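Local coordinates for protein phospholipase C beta (Meleagris gallopavo, PDB 1JAD) that forms the elongated, helical C-terminal region of a phospholipase C beta and pairs with a second copy of itself, at residues 23-27 with 28-32; 196-199 with 200-203; 202-205 with 206-210. All coordinates share one frame; numbering follows the deposited sequence.

Contact 1 (23-27 with 28-32); sequences ELQQM and KLFLK
Met27 gives its carbonyl O to Leu31 N, 3.1 Å away and almost straight (171°), the first i to i+4 bond of helix 28-64. Ahead of it the chain leaves the short helix 21-24 through a type I beta turn from Leu24 to Met27, closed by a weak bond from Met27 N to Leu24 O, and Met27, a selenomethionine, takes the N-cap position. The turn folds the preceding residues back against the new helix, and Phe30 receives them. Its CG stands anti to the backbone N (chi1 -173°), which carries the ring back beside the turn, Phe30 CD2 3.5 Å from Gln25 CA. Phe30 CB is 3.7 Å from Leu24 O. The aliphatic part of Gln25 runs beside the ring in the same direction, Gln25 CB 4.0 Å from Phe30 CE2, with amide and ring planes only 21° apart. Leu31 covers the next part of the turn: its CD2 approaches Gln25 O to 3.6 Å and its CD1 approaches Gln26 O to 3.8 Å. Leu24 and Met27, the ends of the turn, pack with Phe30 on helix 75-155, at Ala117, Leu116 with Lys120, and Ile113 respectively. One backbone bond thus starts the helix, and the rest is van der Waals contact, partly of hydrocarbon side chains against carbonyl oxygens of the turn, with Phe30 itself buried.

Contact 2 (196-199 with 200-203); sequences KLEE and KQAE
Two successive turns of the long helix 161-245 meet here, on a stretch that borders both helix 75-155 and the second subunit. Lys196 and Lys200 touch one turn apart through their methylenes, Lys196 CD lying 4.1 Å from Lys200 CE. The two chains cross at a slant, and their ammonium groups stay apart, Lys196 NZ to Lys200 NZ 5.6 Å. Lys196 is bent at chi2 and chi4, and this folding swings its NZ round to Glu199, where it forms a salt bridge with OE1 at 3.0 Å, nearly in line with the C-O bond. Glu199 meets it with an extended chain. The carboxylate probably eases the proximity of the two lysine charges. Between the turns the backbone is joined by four i to i+4 bonds. The straightest runs from Gln201 N to Leu197 O, 3.2 Å at 178°; Lys200 N to Lys196 O, Ala202 N to Glu198 O and Glu203 N to Glu199 O are more bent. Ala202 CB rests 3.4 Å from Glu199 O, a methyl laid against the preceding turn. Leu197 is buried, packing on Leu125 and Leu128 of helix 75-155 and on Pro16, while Lys196 also touches Pro16. Glu198, which also touches Leu125, packs on Gln209 of the second subunit, and Ala202 on Arg206 of that subunit. A leucine turned to a neighbouring helix, with a lysine-glutamate pair on the exposed surface of the same turn, is the pattern of an amphipathic alpha helix in a long antiparallel helical bundle.

Contact 3 (202-205 with 206-210); sequences AENL and RAIQE
Arg206 reaches back along the preceding turn of helix 161-245 toward Ala202 and Glu203. Its backbone N bonds to Ala202 O at 2.9 Å. A chi1 of -173° sends the side chain away from its own N, and a bend at chi3 then brings the guanidinium alongside the main chain, Arg206 CZ 3.6 Å from Glu203 CA; the side chains touch where Arg206 NH2 lies 3.7 Å from Glu203 CB. The Glu203 carboxylate is not in contact with the guanidinium, Glu203 OE1 to Arg206 NH2 being 5.1 Å, so any attraction between these charges acts at a distance. Ala207 follows, its N bonded to Glu203 O and its CB 3.3 Å from Asn204 O. Ile208 points back at the earlier turn; its N bonds to Asn204 O at 3.0 Å, and its CD1 lies 3.6 Å from Asn204 OD1, the two side chains crossing at an angle. That amide oxygen is buried and has no hydrogen-bonding partner in the model, facing a methyl instead. Gln209 N binds Leu205 O, and its side chain crosses that of Leu205, Gln209 CD 4.0 Å from Leu205 CG. Glu210 continues the helix through its N, which bonds to Arg206 O. Leu205 and Ile208 face helix 75-155, at Thr114, and at Thr110 with Ile113. Ala202 and Gln209 also lie at the second subunit. The arrangement is that of an amphipathic helix in a long antiparallel helical bundle whose packing extends across the dimer interface.

From the N terminus, contact 1 comes first, turning the chain from helix 21-24 into helix 28-64. Helix 75-155 then follows, and contacts 2 and 3 lie one after the other on helix 161-245, sharing Ala202 and Glu203. None nests in or crosses another, and none closes a long loop, since each joins consecutive residues. In space, contact 1 touches contact 3 through Leu24 CD1 and Asn204 OD1, 4.0 Å apart, whereas its nearest atoms to contact 2 are about 9 Å away. All three pack on helix 75-155, which thus links the N-terminal turn to helix 161-245; contacts 2 and 3 also meet the second subunit.

Contact 1 (23-27 with 28-32)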
# COMPACT_ATOMS: atom_id res chain seq x y z
N GLU A 23 9.42 2.74 -14.74
CA GLU A 23 8.67 3.94 -15.06
C GLU A 23 8.68 4.93 -13.89
O GLU A 23 8.82 6.14 -14.09
CB GLU A 23 7.23 3.58 -15.43
CG GLU A 23 7.12 2.71 -16.68
CD GLU A 23 5.68 2.39 -17.04
OE1 GLU A 23 4.87 3.34 -17.19
OE2 GLU A 23 5.36 1.19 -17.18
N LEU A 24 8.52 4.39 -12.69
CA LEU A 24 8.49 5.19 -11.46
C LEU A 24 9.82 5.82 -11.05
O LEU A 24 9.83 6.91 -10.48
CB LEU A 24 7.96 4.32 -10.32
CG LEU A 24 6.54 3.80 -10.55
CD1 LEU A 24 6.13 2.88 -9.41
CD2 LEU A 24 5.59 4.98 -10.65
N GLN A 25 10.92 5.13 -11.33
CA GLN A 25 12.26 5.62 -10.98
C GLN A 25 12.70 6.74 -11.90
O GLN A 25 13.84 7.21 -11.81
CB GLN A 25 13.29 4.49 -11.07
CG GLN A 25 13.09 3.36 -10.09
CD GLN A 25 14.00 2.18 -10.39
OE1 GLN A 25 13.99 1.19 -9.67
NE2 GLN A 25 14.78 2.29 -11.45
N GLN A 26 11.82 7.17 -12.80
CA GLN A 26 12.16 8.23 -13.73
C GLN A 26 11.30 9.48 -13.55
O GLN A 26 11.60 10.52 -14.12
CB GLN A 26 12.03 7.71 -15.16
CG GLN A 26 12.82 6.44 -15.42
CD GLN A 26 14.27 6.56 -14.99
OE1 GLN A 26 15.00 7.45 -15.43
NE2 GLN A 26 14.70 5.66 -14.11
N MSE A 27 10.23 9.38 -12.78
CA MSE A 27 9.36 10.52 -12.55
C MSE A 27 10.15 11.67 -11.90
O MSE A 27 11.13 11.43 -11.19
CB MSE A 27 8.17 10.12 -11.66
CG MSE A 27 7.31 9.00 -12.26
SE MSE A 27 5.80 8.58 -11.32
CE MSE A 27 4.87 10.12 -11.44
N LYS A 28 9.73 12.91 -12.16
CA LYS A 28 10.39 14.10 -11.61
C LYS A 28 10.67 14.01 -10.12
O LYS A 28 11.83 13.92 -9.70
CB LYS A 28 9.55 15.36 -11.88
CG LYS A 28 9.52 15.81 -13.34
CD LYS A 28 8.62 17.04 -13.56
CE LYS A 28 9.08 18.30 -12.80
NZ LYS A 28 8.96 18.19 -11.32
N LEU A 29 9.61 14.05 -9.31
CA LEU A 29 9.75 13.99 -7.86
C LEU A 29 10.74 12.93 -7.37
O LEU A 29 11.54 13.21 -6.46
CB LEU A 29 8.38 13.76 -7.21
CG LEU A 29 7.34 14.87 -7.32
CD1 LEU A 29 7.00 15.12 -8.78
CD2 LEU A 29 6.10 14.48 -6.53
N PHE A 30 10.70 11.74 -7.95
CA PHE A 30 11.62 10.70 -7.50
C PHE A 30 13.06 11.09 -7.81
O PHE A 30 13.93 10.98 -6.94
CB PHE A 30 11.33 9.35 -8.17
CG PHE A 30 12.16 8.23 -7.61
CD1 PHE A 30 11.93 7.75 -6.33
CD2 PHE A 30 13.20 7.68 -8.35
CE1 PHE A 30 12.73 6.74 -5.79
CE2 PHE A 30 14.01 6.67 -7.82
CZ PHE A 30 13.77 6.20 -6.53
N LEU A 31 13.31 11.53 -9.03
CA LEU A 31 14.67 11.92 -9.37
C LEU A 31 15.17 13.12 -8.57
O LEU A 31 16.36 13.19 -8.26
CB LEU A 31 14.82 12.18 -10.88
CG LEU A 31 14.89 10.93 -11.77
CD1 LEU A 31 15.16 11.34 -13.22
CD2 LEU A 31 16.00 10.01 -11.29
N LYS A 32 14.29 14.05 -8.20
CA LYS A 32 14.76 15.19 -7.43
C LYS A 32 15.23 14.69 -6.07
O LYS A 32 16.26 15.13 -5.56
CB LYS A 32 13.68 16.26 -7.24
CG LYS A 32 12.59 15.91 -6.24
CD LYS A 32 11.74 17.14 -5.92
CE LYS A 32 11.14 17.76 -7.18
NZ LYS A 32 10.30 18.96 -6.90

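Contact 2 (196-199 with 200-203)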
# COMPACT_ATOMS: atom_id res chain seq x y z
N LYS A 196 -6.43 -9.71 -10.92
CA LYS A 196 -5.15 -9.77 -11.62
C LYS A 196 -4.43 -8.42 -11.44
O LYS A 196 -3.22 -8.36 -11.22
CB LYS A 196 -5.39 -10.04 -13.11
CG LYS A 196 -4.28 -10.82 -13.83
CD LYS A 196 -2.91 -10.17 -13.77
CE LYS A 196 -1.86 -11.07 -14.44
NZ LYS A 196 -1.78 -12.46 -13.85
N LEU A 197 -5.21 -7.34 -11.53
CA LEU A 197 -4.68 -5.99 -11.39
C LEU A 197 -4.05 -5.77 -10.01
O LEU A 197 -2.93 -5.27 -9.89
CB LEU A 197 -5.80 -4.98 -11.63
CG LEU A 197 -5.46 -3.49 -11.67
CD1 LEU A 197 -6.64 -2.68 -12.15
CD2 LEU A 197 -5.05 -3.05 -10.29
N GLU A 198 -4.77 -6.15 -8.96
CA GLU A 198 -4.26 -5.97 -7.61
C GLU A 198 -3.04 -6.83 -7.44
O GLU A 198 -2.13 -6.52 -6.68
CB GLU A 198 -5.33 -6.35 -6.59
CG GLU A 198 -6.65 -5.67 -6.83
CD GLU A 198 -7.66 -5.95 -5.75
OE1 GLU A 198 -7.86 -7.13 -5.40
OE2 GLU A 198 -8.28 -4.97 -5.24
N GLU A 199 -3.00 -7.92 -8.20
CA GLU A 199 -1.89 -8.84 -8.13
C GLU A 199 -0.60 -8.20 -8.65
O GLU A 199 0.46 -8.35 -8.05
CB GLU A 199 -2.23 -10.08 -8.96
CG GLU A 199 -1.32 -11.25 -8.74
CD GLU A 199 -1.76 -12.44 -9.57
OE1 GLU A 199 -1.60 -12.40 -10.81
OE2 GLU A 199 -2.28 -13.41 -8.98
N LYS A 200 -0.68 -7.48 -9.76
CA LYS A 200 0.49 -6.82 -10.31
C LYS A 200 0.99 -5.79 -9.32
O LYS A 200 2.17 -5.75 -8.97
CB LYS A 200 0.15 -6.14 -11.64
CG LYS A 200 -0.03 -7.11 -12.80
CD LYS A 200 -0.42 -6.36 -14.05
CE LYS A 200 -0.45 -7.29 -15.24
NZ LYS A 200 0.91 -7.85 -15.51
N GLN A 201 0.08 -4.95 -8.84
CA GLN A 201 0.42 -3.93 -7.86
C GLN A 201 1.18 -4.54 -6.69
O GLN A 201 2.17 -3.97 -6.22
CB GLN A 201 -0.87 -3.24 -7.42
CG GLN A 201 -1.49 -2.51 -8.60
CD GLN A 201 -2.91 -2.04 -8.38
OE1 GLN A 201 -3.43 -1.23 -9.16
NE2 GLN A 201 -3.56 -2.55 -7.34
N ALA A 202 0.75 -5.72 -6.23
CA ALA A 202 1.43 -6.37 -5.12
C ALA A 202 2.86 -6.71 -5.52
O ALA A 202 3.81 -6.48 -4.76
CB ALA A 202 0.70 -7.62 -4.69
N GLU A 203 2.99 -7.25 -6.73
CA GLU A 203 4.28 -7.64 -7.30
C GLU A 203 5.19 -6.42 -7.42
O GLU A 203 6.40 -6.48 -7.19
CB GLU A 203 4.04 -8.27 -8.68
CG GLU A 203 5.26 -8.35 -9.58
CD GLU A 203 4.91 -8.79 -11.00
OE1 GLU A 203 4.53 -9.97 -11.19
OE2 GLU A 203 5.00 -7.95 -11.93

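Contact 3 (202-205 with 206-210)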
# COMPACT_ATOMS: atom_id res chain seq x y z
N ALA A 202 0.75 -5.72 -6.23
CA ALA A 202 1.43 -6.37 -5.12
C ALA A 202 2.86 -6.71 -5.52
O ALA A 202 3.81 -6.48 -4.76
CB ALA A 202 0.70 -7.62 -4.69
N GLU A 203 2.99 -7.25 -6.73
CA GLU A 203 4.28 -7.64 -7.30
C GLU A 203 5.19 -6.42 -7.42
O GLU A 203 6.40 -6.48 -7.19
CB GLU A 203 4.04 -8.27 -8.68
CG GLU A 203 5.26 -8.35 -9.58
CD GLU A 203 4.91 -8.79 -11.00
OE1 GLU A 203 4.53 -9.97 -11.19
OE2 GLU A 203 5.00 -7.95 -11.93
N ASN A 204 4.60 -5.30 -7.79
CA ASN A 204 5.33 -4.06 -7.97
C ASN A 204 5.87 -3.59 -6.61
O ASN A 204 7.06 -3.28 -6.47
CB ASN A 204 4.40 -3.03 -8.60
CG ASN A 204 5.14 -1.82 -9.10
OD1 ASN A 204 5.45 -0.91 -8.33
ND2 ASN A 204 5.44 -1.81 -10.39
N LEU A 205 5.00 -3.57 -5.61
CA LEU A 205 5.39 -3.18 -4.26
C LEU A 205 6.57 -4.05 -3.86
O LEU A 205 7.60 -3.57 -3.38
CB LEU A 205 4.23 -3.40 -3.28
CG LEU A 205 4.49 -3.13 -1.79
CD1 LEU A 205 4.84 -1.68 -1.58
CD2 LEU A 205 3.25 -3.49 -0.99
N ARG A 206 6.40 -5.35 -4.06
CA ARG A 206 7.42 -6.32 -3.72
C ARG A 206 8.73 -6.00 -4.43
O ARG A 206 9.80 -6.09 -3.85
CB ARG A 206 6.90 -7.72 -4.07
CG ARG A 206 7.77 -8.86 -3.64
CD ARG A 206 6.94 -10.14 -3.38
NE ARG A 206 6.34 -10.74 -4.57
CZ ARG A 206 5.20 -10.36 -5.16
NH1 ARG A 206 4.50 -9.34 -4.68
NH2 ARG A 206 4.77 -11.01 -6.24
N ALA A 207 8.67 -5.60 -5.70
CA ALA A 207 9.91 -5.27 -6.40
C ALA A 207 10.60 -4.11 -5.66
O ALA A 207 11.81 -4.11 -5.44
CB ALA A 207 9.61 -4.88 -7.85
N ILE A 208 9.79 -3.13 -5.27
CA ILE A 208 10.25 -1.95 -4.55
C ILE A 208 10.97 -2.27 -3.25
O ILE A 208 12.06 -1.75 -2.99
CB ILE A 208 9.06 -1.02 -4.25
CG1 ILE A 208 8.46 -0.52 -5.57
CG2 ILE A 208 9.49 0.12 -3.32
CD1 ILE A 208 7.17 0.25 -5.41
N GLN A 209 10.36 -3.11 -2.43
CA GLN A 209 10.93 -3.50 -1.14
C GLN A 209 12.23 -4.26 -1.37
O GLN A 209 13.16 -4.22 -0.55
CB GLN A 209 9.94 -4.35 -0.37
CG GLN A 209 8.61 -3.66 -0.20
CD GLN A 209 7.55 -4.56 0.38
OE1 GLN A 209 7.31 -5.66 -0.12
NE2 GLN A 209 6.89 -4.10 1.44
N GLU A 210 12.27 -4.95 -2.49
CA GLU A 210 13.43 -5.74 -2.88
C GLU A 210 14.56 -4.76 -3.20
O GLU A 210 15.71 -4.98 -2.84
CB GLU A 210 13.04 -6.57 -4.11
CG GLU A 210 14.00 -7.64 -4.52
CD GLU A 210 13.45 -8.45 -5.67
OE1 GLU A 210 12.36 -9.05 -5.50
OE2 GLU A 210 14.10 -8.47 -6.74